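Local coordinates for protein polyketide synthase/nonribosomal peptide synthetase hybrid RzxB (Pseudomonas fluorescens, PDB 5IL6) that probably dehydrates beta-hydroxyacyl intermediates, as the dehydratase domain of a trans-AT polyketide synthase that makes the macrolide rhizoxin, at residues A[92-102]-A[113-121]; A[147-158]-A[172-181]. One frame throughout, in Å; residues are numbered along the deposited sequence.

Contact 1 comes first along the chain and is complete before contact 2 begins; the two lie on opposite sides of the chain's centre, with centres 36 Å apart and nearest atoms about 13 Å apart. Contact 1 pairs strands 98-105 and 110-118 of the N-terminal hotdog region. Contact 2 joins strand 150-152 and the start of helix 154-164 to strand 175-181, in the second hotdog region. Both belong to the long antiparallel strand array, where 150-152 is outermost at one end, and strand 98-105 lies next to strand 27-32, beyond which 19-20 is the outermost strand at the other. This agrees with the double-hotdog architecture of polyketide synthase dehydratases, built from two such halves.

Contact 1: A[92-102]-A[113-121]; sequences DAANNGELFLE and IGIYAYDQA
Phe100 and Tyr116 face each other as a hydrogen-bonded pair in the antiparallel beta hairpin of strands 98-105 and 110-118, part of the first hotdog half. Phe100 N gives a nearly straight bond to Tyr116 O (2.9 Å), and Tyr116 N returns one to Phe100 O; Glu102 and Gly114 repeat the pattern two residues along, past the non-hydrogen-bonded pair Leu101 and Ile115. The two sets of side chains part company here. Leu99, Leu101 and Ile113 touch helix 53-67, and Ile115 packs on Leu99 and Leu101 on the same face, branched aliphatics suited to a buried place: Leu99 CG meets Ile115 CG2 at 3.6 Å, and Leu101 CG lies against Ile113 CG2.

Farther along, Phe100 CE1 reaches the edge of the Tyr118 ring, while Asn95 OD1 accepts from Asp92 N and Gly97 N on opposite faces of its amide plane, fixing the turn that leads into strand 98-105.

On the face bearing Phe100, Tyr116 and Glu102, the Tyr116 side chain can be followed outward from CB. With chi1 at 58°, CG sits between the backbone N and carbonyl carbon, which swings the ring across the neighbouring strand. CD1 approaches Phe100 CB at 4.0 Å and CE1 comes closer; Phe100 CB lies over the ring face in a CH-pi contact, 3.8 Å from the Tyr116 centroid. The two aromatic planes are only 10° apart but so far offset that they barely overlap. CE2 runs beside the end of Glu102, whose CG lies at the ring's edge, and CZ touches both Phe100 CB and Glu102 OE2. A phenylalanine in place of Tyr116 would probably keep the CH-pi contact but leave the Glu102 carboxylate without its hydroxyl donor. At the tip, Tyr116 OH donates to Glu102 OE2 across a very short 2.5 Å, with the carboxylate turned 76° from the ring.

Contact 2: A[147-158]-A[172-181]; sequences LGAQVVDVEACY and HRRLLSLVRQ
A short edge strand running straight into a helix packs here against strand 175-181, in the second hotdog half of the dehydratase. Gln150 and Arg180 form the hydrogen-bonded antiparallel pair, Gln150 N meeting Arg180 O at 2.8 Å in a nearly straight bond that Arg180 N answers to Gln150 O. At Val152 one direct bond remains, Val152 N to Leu178 O (3.0 Å), the donor lying above the carbonyl plane; a water accepts from Leu178 N and donates to Val152 O, as the chain turns into helix 154-164. Asp153 is its N-cap, its OD1 taking a weak bond from Glu155 N.

Leu178 is met along its length by compact apolar groups: Val152 CB on its CB, Val154 CG2 on its CG at 4.0 Å, and Cys157 SG on its CD1 at 3.4 Å. Leu219 also touches Val152 and Cys157, enlarging this apolar cluster.

One turn into the helix, Tyr158 reaches across the contact. Its chi1 of -75° sets CG anti to the carbonyl carbon and beside the backbone N, aiming the ring at residues 173-175. OH accepts from Leu175 N at 3.0 Å and also bonds to Gln212 of helix 204-212, so a tyrosine, with its hydroxyl, can tie both to its own helix. Arg173 bends at chi3 and lays its guanidinium over a face of the ring, a cation-pi contact with CZ 4.3 Å from the Tyr158 centroid and the planes 32° apart. Its NH2 makes a salt bridge to Glu155 OE1 (2.9 Å), on its syn lone pair, with carboxylate and guanidinium nearly coplanar, which would partly offset the charge and probably limits the turning of the guanidinium.

A classic beta bulge at Leu176 and Ser177, opposite Arg188 of strand 184-190, interrupts the regular pairing of strand 175-181 in the antiparallel strand array of a hotdog fold.

Contact 1: A[92-102]-A[113-121]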
loop_
_atom_site.group_PDB
_atom_site.type_symbol
_atom_site.label_atom_id
_atom_site.label_comp_id
_atom_site.label_asym_id
_atom_site.label_seq_id
_atom_site.Cartn_x
_atom_site.Cartn_y
_atom_site.Cartn_z
ATOM N N ASP A 92 -5.920 5.322 19.320
ATOM C CA ASP A 92 -6.741 5.350 20.522
ATOM C C ASP A 92 -5.894 5.830 21.691
ATOM O O ASP A 92 -4.678 6.006 21.579
ATOM C CB ASP A 92 -7.363 3.977 20.813
ATOM C CG ASP A 92 -6.329 2.881 20.994
ATOM O OD1 ASP A 92 -5.271 3.143 21.605
ATOM O OD2 ASP A 92 -6.584 1.745 20.539
ATOM N N ALA A 93 -6.562 6.041 22.829
ATOM C CA ALA A 93 -5.869 6.512 24.023
ATOM C C ALA A 93 -4.780 5.542 24.463
ATOM O O ALA A 93 -3.782 5.958 25.059
ATOM C CB ALA A 93 -6.874 6.732 25.155
ATOM N N ALA A 94 -4.957 4.249 24.194
ATOM C CA ALA A 94 -3.991 3.252 24.645
ATOM C C ALA A 94 -2.638 3.428 23.969
ATOM O O ALA A 94 -1.596 3.453 24.636
ATOM C CB ALA A 94 -4.530 1.861 24.360
ATOM N N ASN A 95 -2.632 3.551 22.646
ATOM C CA ASN A 95 -1.387 3.678 21.910
ATOM C C ASN A 95 -0.967 5.124 21.711
ATOM O O ASN A 95 0.155 5.364 21.256
ATOM C CB ASN A 95 -1.496 2.977 20.547
ATOM C CG ASN A 95 -2.632 3.510 19.688
ATOM O OD1 ASN A 95 -2.971 4.695 19.737
ATOM N ND2 ASN A 95 -3.217 2.633 18.881
ATOM N N ASN A 96 -1.831 6.083 22.040
ATOM C CA ASN A 96 -1.502 7.498 21.908
ATOM C C ASN A 96 -1.137 7.836 20.466
ATOM O O ASN A 96 -0.409 8.798 20.202
ATOM C CB ASN A 96 -0.368 7.886 22.860
ATOM C CG ASN A 96 -0.155 9.382 22.943
ATOM O OD1 ASN A 96 -1.109 10.157 22.989
ATOM N ND2 ASN A 96 1.106 9.798 22.962
ATOM N N GLY A 97 -1.646 7.043 19.525
ATOM C CA GLY A 97 -1.345 7.244 18.124
ATOM C C GLY A 97 0.047 6.831 17.711
ATOM O O GLY A 97 0.454 7.132 16.585
ATOM N N GLU A 98 0.785 6.137 18.573
ATOM C CA GLU A 98 2.197 5.859 18.340
ATOM C C GLU A 98 2.354 4.527 17.617
ATOM O O GLU A 98 1.872 3.492 18.091
ATOM C CB GLU A 98 2.961 5.843 19.663
ATOM C CG GLU A 98 3.007 7.193 20.360
ATOM C CD GLU A 98 3.770 7.152 21.673
ATOM O OE1 GLU A 98 3.796 6.085 22.319
ATOM O OE2 GLU A 98 4.339 8.192 22.063
ATOM N N LEU A 99 3.040 4.560 16.476
ATOM C CA LEU A 99 3.325 3.378 15.675
ATOM C C LEU A 99 4.834 3.275 15.494
ATOM O O LEU A 99 5.461 4.191 14.953
ATOM C CB LEU A 99 2.616 3.457 14.320
ATOM C CG LEU A 99 2.471 2.176 13.496
ATOM C CD1 LEU A 99 1.763 1.085 14.277
ATOM C CD2 LEU A 99 1.702 2.479 12.229
ATOM N N PHE A 100 5.407 2.163 15.940
ATOM C CA PHE A 100 6.843 1.937 15.897
ATOM C C PHE A 100 7.215 1.055 14.712
ATOM O O PHE A 100 6.452 0.178 14.307
ATOM C CB PHE A 100 7.319 1.275 17.189
ATOM C CG PHE A 100 7.122 2.123 18.410
ATOM C CD1 PHE A 100 5.909 2.131 19.075
ATOM C CD2 PHE A 100 8.152 2.908 18.896
ATOM C CE1 PHE A 100 5.722 2.909 20.199
ATOM C CE2 PHE A 100 7.973 3.687 20.022
ATOM C CZ PHE A 100 6.757 3.688 20.673
ATOM N N LEU A 101 8.403 1.298 14.160
ATOM C CA LEU A 101 8.973 0.457 13.111
ATOM C C LEU A 101 10.378 0.058 13.530
ATOM O O LEU A 101 11.226 0.925 13.767
ATOM C CB LEU A 101 9.003 1.178 11.761
ATOM C CG LEU A 101 9.461 0.349 10.550
ATOM C CD1 LEU A 101 8.825 0.889 9.280
ATOM C CD2 LEU A 101 10.981 0.327 10.393
ATOM N N GLU A 102 10.622 -1.247 13.623
ATOM C CA GLU A 102 11.933 -1.781 13.967
ATOM C C GLU A 102 12.600 -2.339 12.720
ATOM O O GLU A 102 11.974 -3.077 11.954
ATOM C CB GLU A 102 11.824 -2.869 15.035
ATOM C CG GLU A 102 11.802 -2.337 16.454
ATOM C CD GLU A 102 11.609 -3.434 17.490
ATOM O OE1 GLU A 102 11.770 -4.622 17.143
ATOM O OE2 GLU A 102 11.299 -3.105 18.653
ATOM N N ILE A 113 11.843 -6.118 9.008
ATOM C CA ILE A 113 11.049 -5.007 9.517
ATOM C C ILE A 113 9.859 -5.539 10.305
ATOM O O ILE A 113 9.217 -6.516 9.904
ATOM C CB ILE A 113 10.559 -4.091 8.378
ATOM C CG1 ILE A 113 11.753 -3.516 7.618
ATOM C CG2 ILE A 113 9.677 -2.976 8.936
ATOM C CD1 ILE A 113 12.098 -4.291 6.366
ATOM N N GLY A 114 9.566 -4.880 11.412
ATOM C CA GLY A 114 8.312 -5.086 12.117
ATOM C C GLY A 114 7.710 -3.754 12.503
ATOM O O GLY A 114 8.414 -2.844 12.936
ATOM N N ILE A 115 6.396 -3.644 12.329
ATOM C CA ILE A 115 5.640 -2.448 12.686
ATOM C C ILE A 115 4.642 -2.841 13.764
ATOM O O ILE A 115 3.874 -3.793 13.583
ATOM C CB ILE A 115 4.920 -1.840 11.468
ATOM C CG1 ILE A 115 5.937 -1.450 10.391
ATOM C CG2 ILE A 115 4.080 -0.630 11.885
ATOM C CD1 ILE A 115 5.317 -0.969 9.090
ATOM N N TYR A 116 4.644 -2.111 14.878
ATOM C CA TYR A 116 3.850 -2.519 16.027
ATOM C C TYR A 116 3.441 -1.306 16.851
ATOM O O TYR A 116 3.958 -0.199 16.680
ATOM C CB TYR A 116 4.623 -3.515 16.893
ATOM C CG TYR A 116 5.932 -2.962 17.388
ATOM C CD1 TYR A 116 5.990 -2.218 18.556
ATOM C CD2 TYR A 116 7.108 -3.168 16.681
ATOM C CE1 TYR A 116 7.181 -1.700 19.016
ATOM C CE2 TYR A 116 8.309 -2.653 17.131
ATOM C CZ TYR A 116 8.336 -1.919 18.301
ATOM O OH TYR A 116 9.514 -1.395 18.774
ATOM N N ALA A 117 2.505 -1.548 17.767
ATOM C CA ALA A 117 1.975 -0.534 18.667
ATOM C C ALA A 117 1.495 -1.236 19.928
ATOM O O ALA A 117 1.343 -2.460 19.955
ATOM C CB ALA A 117 0.827 0.254 18.024
ATOM N N TYR A 118 1.275 -0.458 20.984
ATOM C CA TYR A 118 0.889 -1.019 22.271
ATOM C C TYR A 118 -0.607 -0.833 22.507
ATOM O O TYR A 118 -1.177 0.203 22.157
ATOM C CB TYR A 118 1.686 -0.357 23.394
ATOM C CG TYR A 118 3.137 -0.769 23.384
ATOM C CD1 TYR A 118 3.546 -1.969 23.947
ATOM C CD2 TYR A 118 4.097 0.035 22.787
ATOM C CE1 TYR A 118 4.873 -2.351 23.926
ATOM C CE2 TYR A 118 5.424 -0.335 22.761
ATOM C CZ TYR A 118 5.808 -1.529 23.331
ATOM O OH TYR A 118 7.131 -1.900 23.306
ATOM N N ASP A 119 -1.239 -1.847 23.099
ATOM C CA ASP A 119 -2.667 -1.822 23.372
ATOM C C ASP A 119 -2.918 -1.314 24.795
ATOM O O ASP A 119 -1.990 -0.984 25.537
ATOM C CB ASP A 119 -3.283 -3.201 23.128
ATOM C CG ASP A 119 -2.939 -4.203 24.210
ATOM O OD1 ASP A 119 -1.986 -3.963 24.977
ATOM O OD2 ASP A 119 -3.626 -5.244 24.285
ATOM N N GLN A 120 -4.197 -1.255 25.184
ATOM C CA GLN A 120 -4.545 -0.872 26.552
ATOM C C GLN A 120 -3.850 -1.744 27.592
ATOM O O GLN A 120 -3.535 -1.266 28.688
ATOM C CB GLN A 120 -6.063 -0.946 26.767
ATOM C CG GLN A 120 -6.857 0.262 26.276
ATOM C CD GLN A 120 -7.224 0.186 24.801
ATOM O OE1 GLN A 120 -6.784 -0.713 24.083
ATOM N NE2 GLN A 120 -7.999 1.161 24.336
ATOM N N ALA A 121 -3.604 -3.012 27.276
ATOM C CA ALA A 121 -3.003 -3.940 28.227
ATOM C C ALA A 121 -1.496 -3.780 28.381
ATOM O O ALA A 121 -0.889 -4.564 29.118
ATOM C CB ALA A 121 -3.299 -5.376 27.800
HETATM O O HOH W 1 1.875 2.439 20.627
HETATM O O HOH W 2 -2.962 -0.071 20.188
#

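Contact 2: A[147-158]-A[172-181]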
loop_
_atom_site.group_PDB
_atom_site.type_symbol
_atom_site.label_atom_id
_atom_site.label_comp_id
_atom_site.label_asym_id
_atom_site.label_seq_id
_atom_site.Cartn_x
_atom_site.Cartn_y
_atom_site.Cartn_z
ATOM N N LEU A 147 -8.916 -3.388 -26.885
ATOM C CA LEU A 147 -9.843 -3.864 -27.909
ATOM C C LEU A 147 -10.880 -4.790 -27.291
ATOM O O LEU A 147 -10.532 -5.832 -26.728
ATOM C CB LEU A 147 -9.072 -4.620 -28.992
ATOM C CG LEU A 147 -9.930 -5.317 -30.058
ATOM C CD1 LEU A 147 -10.819 -4.316 -30.789
ATOM C CD2 LEU A 147 -9.078 -6.139 -31.011
ATOM N N GLY A 148 -12.151 -4.408 -27.380
ATOM C CA GLY A 148 -13.192 -5.197 -26.758
ATOM C C GLY A 148 -13.326 -4.993 -25.269
ATOM O O GLY A 148 -14.115 -5.702 -24.632
ATOM N N ALA A 149 -12.589 -4.046 -24.695
ATOM C CA ALA A 149 -12.558 -3.888 -23.253
ATOM C C ALA A 149 -13.885 -3.349 -22.731
ATOM O O ALA A 149 -14.652 -2.693 -23.441
ATOM C CB ALA A 149 -11.426 -2.945 -22.845
ATOM N N GLN A 150 -14.143 -3.641 -21.461
ATOM C CA GLN A 150 -15.351 -3.212 -20.776
ATOM C C GLN A 150 -15.016 -2.039 -19.870
ATOM O O GLN A 150 -14.071 -2.111 -19.079
ATOM C CB GLN A 150 -15.934 -4.372 -19.964
ATOM C CG GLN A 150 -17.112 -4.023 -19.062
ATOM C CD GLN A 150 -17.415 -5.127 -18.067
ATOM O OE1 GLN A 150 -16.921 -6.248 -18.197
ATOM N NE2 GLN A 150 -18.221 -4.815 -17.059
ATOM N N VAL A 151 -15.790 -0.964 -19.985
ATOM C CA VAL A 151 -15.663 0.166 -19.072
ATOM C C VAL A 151 -16.347 -0.214 -17.766
ATOM O O VAL A 151 -17.528 -0.577 -17.757
ATOM C CB VAL A 151 -16.270 1.443 -19.671
ATOM C CG1 VAL A 151 -16.292 2.568 -18.637
ATOM C CG2 VAL A 151 -15.484 1.875 -20.899
ATOM N N VAL A 152 -15.608 -0.138 -16.666
ATOM C CA VAL A 152 -16.126 -0.497 -15.353
ATOM C C VAL A 152 -16.579 0.776 -14.658
ATOM O O VAL A 152 -15.868 1.789 -14.670
ATOM C CB VAL A 152 -15.070 -1.245 -14.521
ATOM C CG1 VAL A 152 -15.616 -1.582 -13.141
ATOM C CG2 VAL A 152 -14.631 -2.511 -15.244
ATOM N N ASP A 153 -17.766 0.729 -14.061
ATOM C CA ASP A 153 -18.307 1.875 -13.340
ATOM C C ASP A 153 -17.550 2.037 -12.029
ATOM O O ASP A 153 -17.658 1.196 -11.132
ATOM C CB ASP A 153 -19.799 1.679 -13.098
ATOM C CG ASP A 153 -20.427 2.839 -12.351
ATOM O OD1 ASP A 153 -19.747 3.867 -12.159
ATOM O OD2 ASP A 153 -21.607 2.720 -11.957
ATOM N N VAL A 154 -16.780 3.122 -11.915
ATOM C CA VAL A 154 -15.971 3.338 -10.717
ATOM C C VAL A 154 -16.862 3.458 -9.490
ATOM O O VAL A 154 -16.542 2.931 -8.419
ATOM C CB VAL A 154 -15.074 4.577 -10.898
ATOM C CG1 VAL A 154 -14.599 5.123 -9.547
ATOM C CG2 VAL A 154 -13.882 4.238 -11.779
ATOM N N GLU A 155 -17.994 4.151 -9.622
ATOM C CA GLU A 155 -18.896 4.293 -8.486
ATOM C C GLU A 155 -19.480 2.950 -8.070
ATOM O O GLU A 155 -19.743 2.730 -6.881
ATOM C CB GLU A 155 -20.010 5.284 -8.822
ATOM C CG GLU A 155 -19.521 6.714 -8.991
ATOM C CD GLU A 155 -18.877 7.263 -7.731
ATOM O OE1 GLU A 155 -19.258 6.821 -6.626
ATOM O OE2 GLU A 155 -17.986 8.131 -7.844
ATOM N N ALA A 156 -19.688 2.039 -9.024
ATOM C CA ALA A 156 -20.101 0.686 -8.668
ATOM C C ALA A 156 -19.032 -0.006 -7.830
ATOM O O ALA A 156 -19.349 -0.785 -6.924
ATOM C CB ALA A 156 -20.405 -0.120 -9.930
ATOM N N CYS A 157 -17.757 0.267 -8.119
ATOM C CA CYS A 157 -16.680 -0.308 -7.320
ATOM C C CYS A 157 -16.693 0.254 -5.902
ATOM O O CYS A 157 -16.586 -0.499 -4.927
ATOM C CB CYS A 157 -15.331 -0.055 -7.992
ATOM S SG CYS A 157 -15.111 -0.936 -9.562
ATOM N N TYR A 158 -16.820 1.576 -5.765
ATOM C CA TYR A 158 -16.854 2.163 -4.430
ATOM C C TYR A 158 -18.112 1.759 -3.674
ATOM O O TYR A 158 -18.078 1.618 -2.447
ATOM C CB TYR A 158 -16.735 3.685 -4.513
ATOM C CG TYR A 158 -15.327 4.141 -4.830
ATOM C CD1 TYR A 158 -14.274 3.821 -3.981
ATOM C CD2 TYR A 158 -15.050 4.889 -5.971
ATOM C CE1 TYR A 158 -12.983 4.223 -4.258
ATOM C CE2 TYR A 158 -13.755 5.301 -6.257
ATOM C CZ TYR A 158 -12.726 4.963 -5.394
ATOM O OH TYR A 158 -11.433 5.357 -5.654
ATOM N N HIS A 172 -8.730 9.686 -0.749
ATOM C CA HIS A 172 -8.438 8.289 -1.058
ATOM C C HIS A 172 -9.433 7.694 -2.050
ATOM O O HIS A 172 -9.423 6.475 -2.262
ATOM C CB HIS A 172 -8.401 7.458 0.229
ATOM C CG HIS A 172 -7.101 7.558 0.966
ATOM N ND1 HIS A 172 -6.253 6.484 1.123
ATOM C CD2 HIS A 172 -6.503 8.603 1.585
ATOM C CE1 HIS A 172 -5.187 6.864 1.806
ATOM N NE2 HIS A 172 -5.314 8.145 2.100
ATOM N N ARG A 173 -10.295 8.508 -2.648
ATOM C CA ARG A 173 -11.154 8.066 -3.749
ATOM C C ARG A 173 -10.540 8.473 -5.084
ATOM O O ARG A 173 -11.095 9.264 -5.843
ATOM C CB ARG A 173 -12.560 8.637 -3.598
ATOM C CG ARG A 173 -13.393 7.999 -2.511
ATOM C CD ARG A 173 -14.713 8.729 -2.355
ATOM N NE ARG A 173 -15.533 8.624 -3.560
ATOM C CZ ARG A 173 -16.520 7.751 -3.746
ATOM N NH1 ARG A 173 -16.845 6.875 -2.803
ATOM N NH2 ARG A 173 -17.191 7.759 -4.891
ATOM N N ARG A 174 -9.370 7.907 -5.365
ATOM C CA ARG A 174 -8.531 8.367 -6.461
ATOM C C ARG A 174 -8.667 7.513 -7.715
ATOM O O ARG A 174 -7.920 7.725 -8.673
ATOM C CB ARG A 174 -7.072 8.405 -6.011
ATOM C CG ARG A 174 -6.853 9.195 -4.728
ATOM C CD ARG A 174 -6.945 10.689 -4.935
ATOM N NE ARG A 174 -8.319 11.190 -5.012
ATOM C CZ ARG A 174 -8.790 11.990 -5.968
ATOM N NH1 ARG A 174 -8.013 12.406 -6.965
ATOM N NH2 ARG A 174 -10.051 12.399 -5.919
ATOM N N LEU A 175 -9.587 6.551 -7.731
ATOM C CA LEU A 175 -9.875 5.814 -8.958
ATOM C C LEU A 175 -10.615 6.737 -9.917
ATOM O O LEU A 175 -11.753 7.137 -9.653
ATOM C CB LEU A 175 -10.708 4.570 -8.656
ATOM C CG LEU A 175 -9.992 3.330 -8.113
ATOM C CD1 LEU A 175 -10.988 2.194 -7.934
ATOM C CD2 LEU A 175 -8.834 2.884 -9.002
ATOM N N LEU A 176 -9.975 7.074 -11.033
ATOM C CA LEU A 176 -10.558 7.973 -12.021
ATOM C C LEU A 176 -11.233 7.230 -13.165
ATOM O O LEU A 176 -12.252 7.699 -13.684
ATOM C CB LEU A 176 -9.479 8.907 -12.580
ATOM C CG LEU A 176 -8.789 9.799 -11.541
ATOM C CD1 LEU A 176 -7.726 10.666 -12.196
ATOM C CD2 LEU A 176 -9.794 10.666 -10.790
ATOM N N SER A 177 -10.688 6.091 -13.578
ATOM C CA SER A 177 -11.315 5.285 -14.615
ATOM C C SER A 177 -10.825 3.851 -14.491
ATOM O O SER A 177 -9.749 3.587 -13.946
ATOM C CB SER A 177 -11.020 5.841 -16.013
ATOM O OG SER A 177 -9.636 5.768 -16.308
ATOM N N LEU A 178 -11.634 2.930 -15.008
ATOM C CA LEU A 178 -11.332 1.507 -14.978
ATOM C C LEU A 178 -11.813 0.886 -16.278
ATOM O O LEU A 178 -12.921 1.179 -16.736
ATOM C CB LEU A 178 -12.020 0.787 -13.808
ATOM C CG LEU A 178 -11.571 1.041 -12.370
ATOM C CD1 LEU A 178 -12.575 0.424 -11.400
ATOM C CD2 LEU A 178 -10.175 0.511 -12.132
ATOM N N VAL A 179 -10.981 0.035 -16.870
ATOM C CA VAL A 179 -11.388 -0.795 -17.997
ATOM C C VAL A 179 -10.920 -2.219 -17.737
ATOM O O VAL A 179 -9.826 -2.437 -17.205
ATOM C CB VAL A 179 -10.832 -0.269 -19.339
ATOM C CG1 VAL A 179 -11.358 1.132 -19.614
ATOM C CG2 VAL A 179 -9.311 -0.286 -19.342
ATOM N N ARG A 180 -11.754 -3.188 -18.110
ATOM C CA ARG A 180 -11.484 -4.597 -17.865
ATOM C C ARG A 180 -11.392 -5.345 -19.186
ATOM O O ARG A 180 -12.215 -5.145 -20.084
ATOM C CB ARG A 180 -12.574 -5.227 -16.992
ATOM C CG ARG A 180 -12.360 -6.709 -16.744
ATOM C CD ARG A 180 -13.396 -7.288 -15.804
ATOM N NE ARG A 180 -13.198 -8.722 -15.624
ATOM C CZ ARG A 180 -13.998 -9.510 -14.914
ATOM N NH1 ARG A 180 -15.065 -9.010 -14.305
ATOM N NH2 ARG A 180 -13.728 -10.805 -14.813
ATOM N N GLN A 181 -10.382 -6.206 -19.295
ATOM C CA GLN A 181 -10.206 -7.084 -20.450
ATOM C C GLN A 181 -9.936 -8.485 -19.909
ATOM O O GLN A 181 -8.794 -8.818 -19.580
ATOM C CB GLN A 181 -9.071 -6.605 -21.349
ATOM C CG GLN A 181 -8.877 -7.452 -22.597
ATOM C CD GLN A 181 -9.998 -7.265 -23.600
ATOM O OE1 GLN A 181 -10.953 -8.042 -23.635
ATOM N NE2 GLN A 181 -9.889 -6.227 -24.420
HETATM O O HOH W 3 -14.319 3.747 -15.720
#